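Local coordinates for microcompartments protein (PDB 5VGU) that probably builds the facets of the beta-carboxysome shell as a hexameric tile, one of the CcmK-type bacterial microcompartment proteins, at residues 4-9 against 77-82; 10-15 against 40-45; 25-30 against 55-60; 30-35 against 45-50. All blocks are in the same frame, centred on the assembly; numbering follows the deposited sequence.

Contact 1: 4-9 against 77-82; sequences DAVGSL and VIIPRP
Four backbone hydrogen bonds join 4-9 to 77-82, grouped in two reciprocal pairs. Val6 and Ile79 form one: Ile79 N donates to Val6 O at 2.8 Å, nearly along the C=O axis, whereas the return bond from Val6 N meets Ile79 O from above its carbonyl plane. Ser8 and Val77 form the other, with Ser8 N 2.9 Å from Val77 O. Between them Gly7 faces Ile78 as a non-hydrogen-bonded pair, Gly7 CA lying 3.5 Å from Val77 O in a CA-H...O contact.

Packing is concentrated on the face carrying Val6, Ser8, Val77 and Ile79. The Val6 and Ile79 side chains lie side by side, and Val6 CG1, in the crowded position between backbone N and carbonyl carbon, presses to 3.4 Å from Ile79 CB, tighter than usual for two carbons. Beyond the strand the chain turns back so that Pro82 CD rests 3.1 Å from Asp4 O, with Pro82 CG 4.1 Å from Val6 CG1. Asp4 O also accepts a hydrogen bond from Arg48. An alanine at Pro82 would lose CG and CD, and would probably loosen the packing over Asp4 O and Val6 CG1. A second subunit packs Leu18 on Val6 and Phe14 on Ser8. The whole is an antiparallel pairing of the first and last strands of the BMC-domain sheet, 72-79 being an outermost strand within the chain.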
loop_
_atom_site.group_PDB
_atom_site.type_symbol
_atom_site.label_atom_id
_atom_site.label_comp_id
_atom_site.label_asym_id
_atom_site.label_seq_id
_atom_site.Cartn_x
_atom_site.Cartn_y
_atom_site.Cartn_z
ATOM N N ASP A 4 -22.711 -3.420 -21.827
ATOM C CA ASP A 4 -23.218 -2.261 -21.102
ATOM C C ASP A 4 -22.111 -1.241 -20.892
ATOM O O ASP A 4 -20.938 -1.592 -20.700
ATOM C CB ASP A 4 -23.769 -2.664 -19.722
ATOM C CG ASP A 4 -25.121 -3.344 -19.791
ATOM O OD1 ASP A 4 -25.671 -3.506 -20.896
ATOM O OD2 ASP A 4 -25.630 -3.721 -18.724
ATOM N N ALA A 5 -22.503 0.029 -20.854
ATOM C CA ALA A 5 -21.565 1.100 -20.558
ATOM C C ALA A 5 -20.953 0.915 -19.180
ATOM O O ALA A 5 -21.511 0.241 -18.302
ATOM C CB ALA A 5 -22.240 2.458 -20.612
ATOM N N VAL A 6 -19.795 1.531 -18.995
ATOM C CA VAL A 6 -19.137 1.551 -17.696
ATOM C C VAL A 6 -18.919 3.005 -17.282
ATOM O O VAL A 6 -18.546 3.859 -18.095
ATOM C CB VAL A 6 -17.829 0.708 -17.700
ATOM C CG1 VAL A 6 -16.899 1.084 -18.749
ATOM C CG2 VAL A 6 -17.107 0.798 -16.338
ATOM N N GLY A 7 -19.207 3.276 -16.025
ATOM C CA GLY A 7 -18.859 4.544 -15.405
ATOM C C GLY A 7 -17.890 4.303 -14.262
ATOM O O GLY A 7 -18.057 3.355 -13.488
ATOM N N SER A 8 -16.909 5.187 -14.141
ATOM C CA SER A 8 -15.952 5.081 -13.060
ATOM C C SER A 8 -15.723 6.460 -12.477
ATOM O O SER A 8 -15.519 7.425 -13.219
ATOM C CB SER A 8 -14.620 4.472 -13.552
ATOM O OG SER A 8 -13.705 4.348 -12.467
ATOM N N LEU A 9 -15.724 6.525 -11.157
ATOM C CA LEU A 9 -15.568 7.765 -10.416
ATOM C C LEU A 9 -14.641 7.506 -9.239
ATOM O O LEU A 9 -14.769 6.488 -8.555
ATOM C CB LEU A 9 -16.947 8.274 -9.960
ATOM C CG LEU A 9 -17.019 9.545 -9.124
ATOM C CD1 LEU A 9 -18.336 10.238 -9.391
ATOM C CD2 LEU A 9 -16.881 9.228 -7.644
ATOM N N VAL A 77 -14.889 8.915 -15.598
ATOM C CA VAL A 77 -15.020 8.663 -17.027
ATOM C C VAL A 77 -16.254 7.810 -17.264
ATOM O O VAL A 77 -16.689 7.053 -16.393
ATOM C CB VAL A 77 -13.743 7.996 -17.610
ATOM C CG1 VAL A 77 -13.683 6.512 -17.293
ATOM C CG2 VAL A 77 -13.702 8.217 -19.121
ATOM N N ILE A 78 -16.805 7.920 -18.468
ATOM C CA ILE A 78 -17.787 6.975 -18.983
ATOM C C ILE A 78 -17.215 6.363 -20.254
ATOM O O ILE A 78 -16.750 7.081 -21.148
ATOM C CB ILE A 78 -19.146 7.652 -19.265
ATOM C CG1 ILE A 78 -19.734 8.186 -17.963
ATOM C CG2 ILE A 78 -20.071 6.656 -19.988
ATOM C CD1 ILE A 78 -20.980 9.053 -18.127
ATOM N N ILE A 79 -17.223 5.036 -20.316
ATOM C CA ILE A 79 -16.833 4.262 -21.486
ATOM C C ILE A 79 -18.105 3.617 -22.021
ATOM O O ILE A 79 -18.584 2.619 -21.458
ATOM C CB ILE A 79 -15.777 3.199 -21.152
ATOM C CG1 ILE A 79 -14.573 3.819 -20.440
ATOM C CG2 ILE A 79 -15.377 2.407 -22.395
ATOM C CD1 ILE A 79 -13.882 4.886 -21.208
ATOM N N PRO A 80 -18.657 4.113 -23.130
ATOM C CA PRO A 80 -20.012 3.700 -23.497
ATOM C C PRO A 80 -20.173 2.240 -23.815
ATOM O O PRO A 80 -21.298 1.735 -23.657
ATOM C CB PRO A 80 -20.326 4.590 -24.703
ATOM C CG PRO A 80 -19.533 5.815 -24.459
ATOM C CD PRO A 80 -18.256 5.352 -23.818
ATOM N N ARG A 81 -19.132 1.556 -24.315
ATOM C CA ARG A 81 -19.306 0.187 -24.780
ATOM C C ARG A 81 -17.970 -0.559 -24.722
ATOM O O ARG A 81 -17.308 -0.737 -25.760
ATOM C CB ARG A 81 -19.865 0.237 -26.204
ATOM C CG ARG A 81 -20.453 -1.025 -26.718
ATOM C CD ARG A 81 -21.190 -0.681 -28.017
ATOM N NE ARG A 81 -21.987 -1.805 -28.482
ATOM C CZ ARG A 81 -23.214 -2.083 -28.049
ATOM N NH1 ARG A 81 -23.799 -1.326 -27.122
ATOM N NH2 ARG A 81 -23.857 -3.125 -28.553
ATOM N N PRO A 82 -17.560 -1.029 -23.543
ATOM C CA PRO A 82 -16.181 -1.519 -23.369
ATOM C C PRO A 82 -15.888 -2.833 -24.084
ATOM O O PRO A 82 -16.718 -3.738 -24.152
ATOM C CB PRO A 82 -16.071 -1.690 -21.845
ATOM C CG PRO A 82 -17.480 -1.958 -21.411
ATOM C CD PRO A 82 -18.343 -1.111 -22.293
#

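Contact 2: 10-15 against 40-45; sequences ETKGFP and SARFTI
Strands 10-12 and 42-45 run antiparallel at 156°, with Thr11 and Phe43 as the hydrogen-bonded pair and Gly13 N carrying the contact into the turn by a 2.7 Å bond to Ala41 O. On the face of Glu10, Lys12, Arg42 and Thr44, the Glu10 chain extends with CG anti to the backbone N and divides its carboxylate between two partners. Arg42 approaches side-on and gives both donors to a single oxygen: Arg42 NE, 2.8 Å from Glu10 OE2, is received on the anti lone pair of that oxygen, while NH2, 2.7 Å from OE2, comes from above the carboxylate plane. OE2 lies in the guanidinium plane, but the carboxylate is turned out of it, the planes 66° apart. Thr44 OG1 donates to Glu10 OE1 at 2.8 Å, and that oxygen also accepts the Phe14 N of a second subunit. Lys12, bent at its second torsion, crosses Arg42 and ends with NZ 2.8 Å from Ser40 O.

On the other face, with Thr11 and Phe43, Phe14 from the start of helix 14-27 sets CB over the Phe43 ring in a CH-pi contact, 3.9 Å from its centroid, and turns its own ring edge to the same ring, planes at 78°, in a T-shaped pair. Thr11 OG1 donates to Gly13 O, bracing the turn.

An alanine at Glu10 would remove the carboxylate and would probably leave the Arg42 guanidinium, Thr44 OG1 and the neighbouring Phe14 N without their shared acceptor group. One buried carboxylate, likely kept ionised by the arginine, thus ties two strands together and holds a subunit interface.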
loop_
_atom_site.group_PDB
_atom_site.type_symbol
_atom_site.label_atom_id
_atom_site.label_comp_id
_atom_site.label_asym_id
_atom_site.label_seq_id
_atom_site.Cartn_x
_atom_site.Cartn_y
_atom_site.Cartn_z
ATOM N N GLU A 10 -13.741 8.452 -8.977
ATOM C CA GLU A 10 -12.730 8.290 -7.946
ATOM C C GLU A 10 -12.698 9.533 -7.069
ATOM O O GLU A 10 -12.643 10.656 -7.586
ATOM C CB GLU A 10 -11.356 8.022 -8.606
ATOM C CG GLU A 10 -10.204 7.715 -7.687
ATOM C CD GLU A 10 -8.969 7.256 -8.462
ATOM O OE1 GLU A 10 -9.106 6.340 -9.301
ATOM O OE2 GLU A 10 -7.873 7.809 -8.211
ATOM N N THR A 11 -12.739 9.330 -5.744
ATOM C CA THR A 11 -12.738 10.421 -4.777
ATOM C C THR A 11 -11.518 10.347 -3.870
ATOM O O THR A 11 -10.906 9.295 -3.681
ATOM C CB THR A 11 -13.991 10.403 -3.885
ATOM O OG1 THR A 11 -14.018 9.205 -3.092
ATOM C CG2 THR A 11 -15.272 10.469 -4.710
ATOM N N LYS A 12 -11.195 11.487 -3.272
ATOM C CA LYS A 12 -10.318 11.513 -2.112
ATOM C C LYS A 12 -11.176 11.221 -0.887
ATOM O O LYS A 12 -12.101 11.982 -0.578
ATOM C CB LYS A 12 -9.629 12.871 -1.996
ATOM C CG LYS A 12 -8.532 12.937 -0.925
ATOM C CD LYS A 12 -7.301 12.143 -1.336
ATOM C CE LYS A 12 -6.083 12.579 -0.544
ATOM N NZ LYS A 12 -4.822 12.086 -1.178
ATOM N N GLY A 13 -10.883 10.117 -0.208
ATOM C CA GLY A 13 -11.625 9.705 0.975
ATOM C C GLY A 13 -12.759 8.760 0.636
ATOM O O GLY A 13 -13.373 8.825 -0.432
ATOM N N PHE A 14 -13.057 7.869 1.589
ATOM C CA PHE A 14 -14.087 6.864 1.400
ATOM C C PHE A 14 -15.488 7.470 1.504
ATOM O O PHE A 14 -16.363 7.121 0.701
ATOM C CB PHE A 14 -13.894 5.728 2.411
ATOM C CG PHE A 14 -14.947 4.667 2.320
ATOM C CD1 PHE A 14 -14.870 3.665 1.370
ATOM C CD2 PHE A 14 -16.063 4.717 3.147
ATOM C CE1 PHE A 14 -15.883 2.705 1.270
ATOM C CE2 PHE A 14 -17.057 3.761 3.057
ATOM C CZ PHE A 14 -16.966 2.759 2.124
ATOM N N PRO A 15 -15.745 8.380 2.459
ATOM C CA PRO A 15 -17.102 8.947 2.560
ATOM C C PRO A 15 -17.606 9.533 1.245
ATOM O O PRO A 15 -18.779 9.335 0.893
ATOM C CB PRO A 15 -16.944 9.999 3.682
ATOM C CG PRO A 15 -15.856 9.408 4.578
ATOM C CD PRO A 15 -14.876 8.837 3.559
ATOM N N SER A 40 -3.312 6.214 -1.435
ATOM C CA SER A 40 -3.322 7.641 -1.104
ATOM C C SER A 40 -4.716 8.128 -0.716
ATOM O O SER A 40 -5.104 9.258 -1.020
ATOM C CB SER A 40 -2.766 8.469 -2.259
ATOM O OG SER A 40 -1.394 8.172 -2.416
ATOM N N ALA A 41 -5.462 7.266 -0.028
ATOM C CA ALA A 41 -6.819 7.531 0.437
ATOM C C ALA A 41 -7.766 7.856 -0.705
ATOM O O ALA A 41 -8.790 8.505 -0.489
ATOM C CB ALA A 41 -6.859 8.650 1.489
ATOM N N ARG A 42 -7.459 7.409 -1.921
ATOM C CA ARG A 42 -8.387 7.530 -3.038
ATOM C C ARG A 42 -9.115 6.202 -3.254
ATOM O O ARG A 42 -8.552 5.116 -3.042
ATOM C CB ARG A 42 -7.649 8.000 -4.291
ATOM C CG ARG A 42 -7.364 9.502 -4.178
ATOM C CD ARG A 42 -6.386 10.027 -5.190
ATOM N NE ARG A 42 -6.797 9.775 -6.566
ATOM C CZ ARG A 42 -6.473 10.561 -7.583
ATOM N NH1 ARG A 42 -5.761 11.665 -7.384
ATOM N NH2 ARG A 42 -6.866 10.257 -8.799
ATOM N N PHE A 43 -10.396 6.308 -3.610
ATOM C CA PHE A 43 -11.286 5.169 -3.778
ATOM C C PHE A 43 -11.998 5.324 -5.115
ATOM O O PHE A 43 -12.439 6.423 -5.465
ATOM C CB PHE A 43 -12.302 5.074 -2.650
ATOM C CG PHE A 43 -11.688 4.767 -1.302
ATOM C CD1 PHE A 43 -11.151 5.767 -0.528
ATOM C CD2 PHE A 43 -11.640 3.470 -0.845
ATOM C CE1 PHE A 43 -10.574 5.489 0.692
ATOM C CE2 PHE A 43 -11.080 3.183 0.401
ATOM C CZ PHE A 43 -10.547 4.193 1.158
ATOM N N THR A 44 -12.076 4.230 -5.863
ATOM C CA THR A 44 -12.709 4.189 -7.175
ATOM C C THR A 44 -13.960 3.330 -7.098
ATOM O O THR A 44 -13.922 2.234 -6.538
ATOM C CB THR A 44 -11.763 3.592 -8.243
ATOM O OG1 THR A 44 -10.444 4.126 -8.106
ATOM C CG2 THR A 44 -12.264 3.844 -9.640
ATOM N N ILE A 45 -15.057 3.783 -7.702
ATOM C CA ILE A 45 -16.233 2.934 -7.835
ATOM C C ILE A 45 -16.545 2.771 -9.318
ATOM O O ILE A 45 -16.224 3.638 -10.134
ATOM C CB ILE A 45 -17.460 3.467 -7.071
ATOM C CG1 ILE A 45 -17.691 4.968 -7.353
ATOM C CG2 ILE A 45 -17.302 3.181 -5.567
ATOM C CD1 ILE A 45 -18.970 5.504 -6.761
#

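Contact 3: 25-30 against 55-60; sequences VKTGRV and KTAMDA
In the alpha/beta fold of the BMC domain, helices 14-27 and 51-65 pack near each other against one face of the sheet, and here the end of the first meets the flank of the second. The close-fitting part is apolar and built from small groups. Gly28, the first residue to leave helical geometry, passes Ala57 with its CA 4.1 Å from Ala57 CB; a side chain on Gly28 would collide with that methyl. Both methyls of Val30 then straddle the same group, CG2 lying 3.7 Å from Ala57 CB and CG1 3.9 Å from it. Ile47 of the sheet and Met24 of the first helix also touch Ala57, so its methyl is well enclosed. The chain reaches Val30 through an inverse gamma turn centred on Arg29, closed by a weak bond from Val30 N to Gly28 O.

Thr27 and Thr56, by contrast, are both exposed, and their polar ends serve their own helices, Thr27 OG1 bonding to Ala23 O and Thr56 OG1 to Ser52 O. Only between these two threonines is the approach slack, with Thr56 CG2 4.0 Å from Thr27 O. Thr27 on Ala60 is a close local touch at the exposed rim. Thr27 holds OG1 in the crowded position between backbone N and carbonyl carbon, which brings both of its branches against one methyl: Ala60 CB lies 3.1 Å from Thr27 OG1 and 3.5 Å from Thr27 CG2.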
loop_
_atom_site.group_PDB
_atom_site.type_symbol
_atom_site.label_atom_id
_atom_site.label_comp_id
_atom_site.label_asym_id
_atom_site.label_seq_id
_atom_site.Cartn_x
_atom_site.Cartn_y
_atom_site.Cartn_z
ATOM N N VAL A 25 -26.824 4.746 -7.888
ATOM C CA VAL A 25 -27.756 3.636 -8.036
ATOM C C VAL A 25 -29.178 4.055 -7.688
ATOM O O VAL A 25 -30.135 3.391 -8.108
ATOM C CB VAL A 25 -27.349 2.420 -7.187
ATOM C CG1 VAL A 25 -26.026 1.856 -7.700
ATOM C CG2 VAL A 25 -27.271 2.763 -5.690
ATOM N N LYS A 26 -29.351 5.164 -6.974
ATOM C CA LYS A 26 -30.696 5.656 -6.725
ATOM C C LYS A 26 -31.249 6.485 -7.880
ATOM O O LYS A 26 -32.468 6.670 -7.951
ATOM C CB LYS A 26 -30.723 6.482 -5.438
ATOM C CG LYS A 26 -30.722 5.631 -4.187
ATOM C CD LYS A 26 -30.615 6.478 -2.968
ATOM C CE LYS A 26 -30.770 5.623 -1.714
ATOM N NZ LYS A 26 -30.427 6.419 -0.508
ATOM N N THR A 27 -30.402 7.006 -8.773
ATOM C CA THR A 27 -30.881 7.895 -9.829
ATOM C C THR A 27 -30.872 7.278 -11.213
ATOM O O THR A 27 -31.746 7.606 -12.017
ATOM C CB THR A 27 -30.069 9.197 -9.889
ATOM O OG1 THR A 27 -28.733 8.925 -10.308
ATOM C CG2 THR A 27 -30.041 9.893 -8.544
ATOM N N GLY A 28 -29.906 6.418 -11.534
ATOM C CA GLY A 28 -29.878 5.736 -12.813
ATOM C C GLY A 28 -30.174 4.267 -12.600
ATOM O O GLY A 28 -29.938 3.722 -11.515
ATOM N N ARG A 29 -30.716 3.632 -13.639
ATOM C CA ARG A 29 -30.912 2.182 -13.662
ATOM C C ARG A 29 -29.556 1.539 -13.941
ATOM O O ARG A 29 -29.244 1.079 -15.042
ATOM C CB ARG A 29 -31.958 1.794 -14.702
ATOM C CG ARG A 29 -33.322 2.429 -14.445
ATOM C CD ARG A 29 -34.369 1.929 -15.430
ATOM N NE ARG A 29 -34.777 0.565 -15.100
ATOM C CZ ARG A 29 -35.494 -0.224 -15.892
ATOM N NH1 ARG A 29 -35.900 0.205 -17.081
ATOM N NH2 ARG A 29 -35.810 -1.449 -15.489
ATOM N N VAL A 30 -28.710 1.567 -12.907
ATOM C CA VAL A 30 -27.340 1.093 -13.013
ATOM C C VAL A 30 -27.047 0.172 -11.842
ATOM O O VAL A 30 -27.725 0.198 -10.809
ATOM C CB VAL A 30 -26.326 2.254 -13.049
ATOM C CG1 VAL A 30 -26.619 3.175 -14.221
ATOM C CG2 VAL A 30 -26.328 3.055 -11.736
ATOM N N LYS A 55 -24.951 7.839 -17.782
ATOM C CA LYS A 55 -24.776 9.293 -17.802
ATOM C C LYS A 55 -25.557 9.953 -16.673
ATOM O O LYS A 55 -25.028 10.803 -15.946
ATOM C CB LYS A 55 -25.209 9.866 -19.156
ATOM C CG LYS A 55 -24.244 9.583 -20.278
ATOM C CD LYS A 55 -24.829 10.016 -21.637
ATOM C CE LYS A 55 -25.061 11.526 -21.716
ATOM N NZ LYS A 55 -25.690 11.917 -23.007
ATOM N N THR A 56 -26.821 9.569 -16.516
ATOM C CA THR A 56 -27.657 10.142 -15.466
ATOM C C THR A 56 -27.102 9.821 -14.086
ATOM O O THR A 56 -27.063 10.689 -13.201
ATOM C CB THR A 56 -29.082 9.613 -15.603
ATOM O OG1 THR A 56 -29.598 10.011 -16.873
ATOM C CG2 THR A 56 -29.971 10.136 -14.499
ATOM N N ALA A 57 -26.719 8.559 -13.867
ATOM C CA ALA A 57 -26.136 8.177 -12.580
ATOM C C ALA A 57 -24.847 8.943 -12.298
ATOM O O ALA A 57 -24.612 9.389 -11.164
ATOM C CB ALA A 57 -25.881 6.672 -12.541
ATOM N N MET A 58 -23.986 9.088 -13.310
ATOM C CA MET A 58 -22.713 9.763 -13.088
ATOM C C MET A 58 -22.923 11.215 -12.657
ATOM O O MET A 58 -22.231 11.711 -11.764
ATOM C CB MET A 58 -21.859 9.694 -14.361
ATOM C CG MET A 58 -20.485 10.326 -14.246
ATOM S SD MET A 58 -19.415 9.489 -13.044
ATOM C CE MET A 58 -19.556 7.775 -13.578
ATOM N N ASP A 59 -23.854 11.922 -13.296
ATOM C CA ASP A 59 -24.127 13.300 -12.893
ATOM C C ASP A 59 -24.562 13.364 -11.437
ATOM O O ASP A 59 -24.110 14.227 -10.683
ATOM C CB ASP A 59 -25.193 13.942 -13.796
ATOM C CG ASP A 59 -24.677 14.259 -15.176
ATOM O OD1 ASP A 59 -23.441 14.351 -15.360
ATOM O OD2 ASP A 59 -25.518 14.460 -16.079
ATOM N N ALA A 60 -25.448 12.461 -11.026
ATOM C CA ALA A 60 -25.891 12.443 -9.639
ATOM C C ALA A 60 -24.733 12.119 -8.696
ATOM O O ALA A 60 -24.627 12.698 -7.606
ATOM C CB ALA A 60 -27.023 11.432 -9.471
#

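Contact 4: 30-35 against 45-50; sequences VTLVGY and IIIRGD
Strands 30-39 and 42-49 form a beta hairpin, and 30-35 against 45-50 covers the part of it interrupted by a beta bulge: Leu32 faces Ile47, but the next paired residue, Ile46, faces Gly34, leaving Val33 as the extra residue on strand 30-39. Ile46, Val30 and Arg48 bury the most surface here.

Ile46 sits opposite the bulge and is bound on both backbone sides, its O accepting Val33 N at 2.9 Å and its N donating to Gly34 O at 3.1 Å. This second bond reaches Gly34 O from above the carbonyl plane. The Ile46 side chain spreads over the irregularity, CG2 lying 3.7 Å from Val33 CG2, while CD1 is carried over Gly34 O by a second torsion of 93°, about 33° from the nearest staggered value.

Val30, toward the open end, directs its CG2 obliquely to Ile47 CD1 at 4.1 Å. Its CA makes a bent CA-H...O contact with Arg48 O.

Arg48 is gripped through its backbone by Thr31, N to O both ways. Its chain, folded at the second and third torsions, lays CG 3.7 Å from Val33 CG1 and then turns away from the hairpin. The guanidinium nitrogens are bonded by a salt bridge with Glu87 and by the carbonyls of Ile92, Asp4, Ala5 and Ser2, so this arginine ties the sheet to the N-terminal residues and to the region of Glu87 and Ile92 that follows the last strand. A water 2.7 Å from Thr31 OG1 donates to Arg48 O, which it meets at 3.2 Å.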
loop_
_atom_site.group_PDB
_atom_site.type_symbol
_atom_site.label_atom_id
_atom_site.label_comp_id
_atom_site.label_asym_id
_atom_site.label_seq_id
_atom_site.Cartn_x
_atom_site.Cartn_y
_atom_site.Cartn_z
ATOM N N VAL A 30 -28.710 1.567 -12.907
ATOM C CA VAL A 30 -27.340 1.093 -13.013
ATOM C C VAL A 30 -27.047 0.172 -11.842
ATOM O O VAL A 30 -27.725 0.198 -10.809
ATOM C CB VAL A 30 -26.326 2.254 -13.049
ATOM C CG1 VAL A 30 -26.619 3.175 -14.221
ATOM C CG2 VAL A 30 -26.328 3.055 -11.736
ATOM N N THR A 31 -25.999 -0.631 -12.014
ATOM C CA THR A 31 -25.509 -1.553 -11.001
ATOM C C THR A 31 -24.104 -1.127 -10.588
ATOM O O THR A 31 -23.217 -0.969 -11.441
ATOM C CB THR A 31 -25.462 -2.992 -11.530
ATOM O OG1 THR A 31 -26.756 -3.408 -11.991
ATOM C CG2 THR A 31 -24.976 -3.935 -10.457
ATOM N N LEU A 32 -23.903 -0.963 -9.288
ATOM C CA LEU A 32 -22.572 -0.802 -8.732
ATOM C C LEU A 32 -21.940 -2.182 -8.679
ATOM O O LEU A 32 -22.485 -3.081 -8.033
ATOM C CB LEU A 32 -22.653 -0.176 -7.339
ATOM C CG LEU A 32 -21.343 -0.049 -6.572
ATOM C CD1 LEU A 32 -20.427 0.991 -7.200
ATOM C CD2 LEU A 32 -21.699 0.297 -5.096
ATOM N N VAL A 33 -20.842 -2.380 -9.407
ATOM C CA VAL A 33 -20.248 -3.710 -9.506
ATOM C C VAL A 33 -19.012 -3.897 -8.624
ATOM O O VAL A 33 -18.667 -5.045 -8.296
ATOM C CB VAL A 33 -19.924 -4.064 -10.978
ATOM C CG1 VAL A 33 -21.172 -3.964 -11.828
ATOM C CG2 VAL A 33 -18.825 -3.211 -11.559
ATOM N N GLY A 34 -18.346 -2.823 -8.220
ATOM C CA GLY A 34 -17.138 -2.978 -7.423
ATOM C C GLY A 34 -16.530 -1.640 -7.065
ATOM O O GLY A 34 -16.993 -0.575 -7.496
ATOM N N TYR A 35 -15.504 -1.710 -6.215
ATOM C CA TYR A 35 -14.718 -0.543 -5.850
ATOM C C TYR A 35 -13.258 -0.957 -5.717
ATOM O O TYR A 35 -12.933 -2.143 -5.561
ATOM C CB TYR A 35 -15.216 0.113 -4.544
ATOM C CG TYR A 35 -14.694 -0.495 -3.244
ATOM C CD1 TYR A 35 -15.130 -1.746 -2.822
ATOM C CD2 TYR A 35 -13.793 0.197 -2.427
ATOM C CE1 TYR A 35 -14.678 -2.303 -1.630
ATOM C CE2 TYR A 35 -13.331 -0.354 -1.229
ATOM C CZ TYR A 35 -13.771 -1.606 -0.845
ATOM O OH TYR A 35 -13.326 -2.180 0.340
ATOM N N ILE A 45 -15.057 3.783 -7.702
ATOM C CA ILE A 45 -16.233 2.934 -7.835
ATOM C C ILE A 45 -16.545 2.771 -9.318
ATOM O O ILE A 45 -16.224 3.638 -10.134
ATOM C CB ILE A 45 -17.460 3.467 -7.071
ATOM C CG1 ILE A 45 -17.691 4.968 -7.353
ATOM C CG2 ILE A 45 -17.302 3.181 -5.567
ATOM C CD1 ILE A 45 -18.970 5.504 -6.761
ATOM N N ILE A 46 -17.193 1.652 -9.649
ATOM C CA ILE A 46 -17.483 1.262 -11.026
ATOM C C ILE A 46 -18.956 0.883 -11.111
ATOM O O ILE A 46 -19.433 0.018 -10.365
ATOM C CB ILE A 46 -16.605 0.090 -11.502
ATOM C CG1 ILE A 46 -15.112 0.461 -11.412
ATOM C CG2 ILE A 46 -16.954 -0.290 -12.926
ATOM C CD1 ILE A 46 -14.484 0.044 -10.128
ATOM N N ILE A 47 -19.662 1.484 -12.057
ATOM C CA ILE A 47 -21.051 1.138 -12.306
ATOM C C ILE A 47 -21.164 0.643 -13.742
ATOM O O ILE A 47 -20.352 0.987 -14.599
ATOM C CB ILE A 47 -22.043 2.303 -12.071
ATOM C CG1 ILE A 47 -21.653 3.526 -12.909
ATOM C CG2 ILE A 47 -22.114 2.666 -10.611
ATOM C CD1 ILE A 47 -22.708 4.622 -12.938
ATOM N N ARG A 48 -22.192 -0.169 -13.987
ATOM C CA ARG A 48 -22.538 -0.641 -15.320
ATOM C C ARG A 48 -24.016 -0.414 -15.575
ATOM O O ARG A 48 -24.845 -0.481 -14.658
ATOM C CB ARG A 48 -22.244 -2.124 -15.497
ATOM C CG ARG A 48 -20.775 -2.515 -15.244
ATOM C CD ARG A 48 -19.805 -1.918 -16.287
ATOM N NE ARG A 48 -20.075 -2.410 -17.628
ATOM C CZ ARG A 48 -19.632 -3.548 -18.146
ATOM N NH1 ARG A 48 -18.857 -4.371 -17.453
ATOM N NH2 ARG A 48 -19.990 -3.880 -19.380
ATOM N N GLY A 49 -24.330 -0.198 -16.844
ATOM C CA GLY A 49 -25.703 -0.068 -17.282
ATOM C C GLY A 49 -25.757 0.483 -18.691
ATOM O O GLY A 49 -24.730 0.678 -19.361
ATOM N N ASP A 50 -26.987 0.715 -19.151
ATOM C CA ASP A 50 -27.166 1.393 -20.433
ATOM C C ASP A 50 -26.490 2.759 -20.404
ATOM O O ASP A 50 -26.458 3.431 -19.374
ATOM C CB ASP A 50 -28.654 1.545 -20.777
ATOM C CG ASP A 50 -29.322 0.219 -21.114
ATOM O OD1 ASP A 50 -28.613 -0.759 -21.450
ATOM O OD2 ASP A 50 -30.574 0.156 -21.049
HETATM O O HOH W 1 -27.260 -2.598 -14.564
#

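In the fold
Contacts 1, 2 and 4 are buried in one antiparallel sheet, whereas contact 3 sets the end of helix 14-27 and the residues after it against helix 51-65 and is partly open to solvent. Strand 5-12 serves contacts 1 and 2, strand 42-49 serves contacts 2 and 4, and contacts 3 and 4 share Val30, so the four are chained together. Their chemistry follows position: contacts 1 and 4 rest on backbone bonds with aliphatic packing, contact 2 adds ion pairing and aromatic rings, its carboxylate also bonding a neighbouring subunit, and contact 3 relies on small-residue packing. Arg48 bridges contacts 1 and 4, and Met58 of the second helix reaches the strand of contact 1.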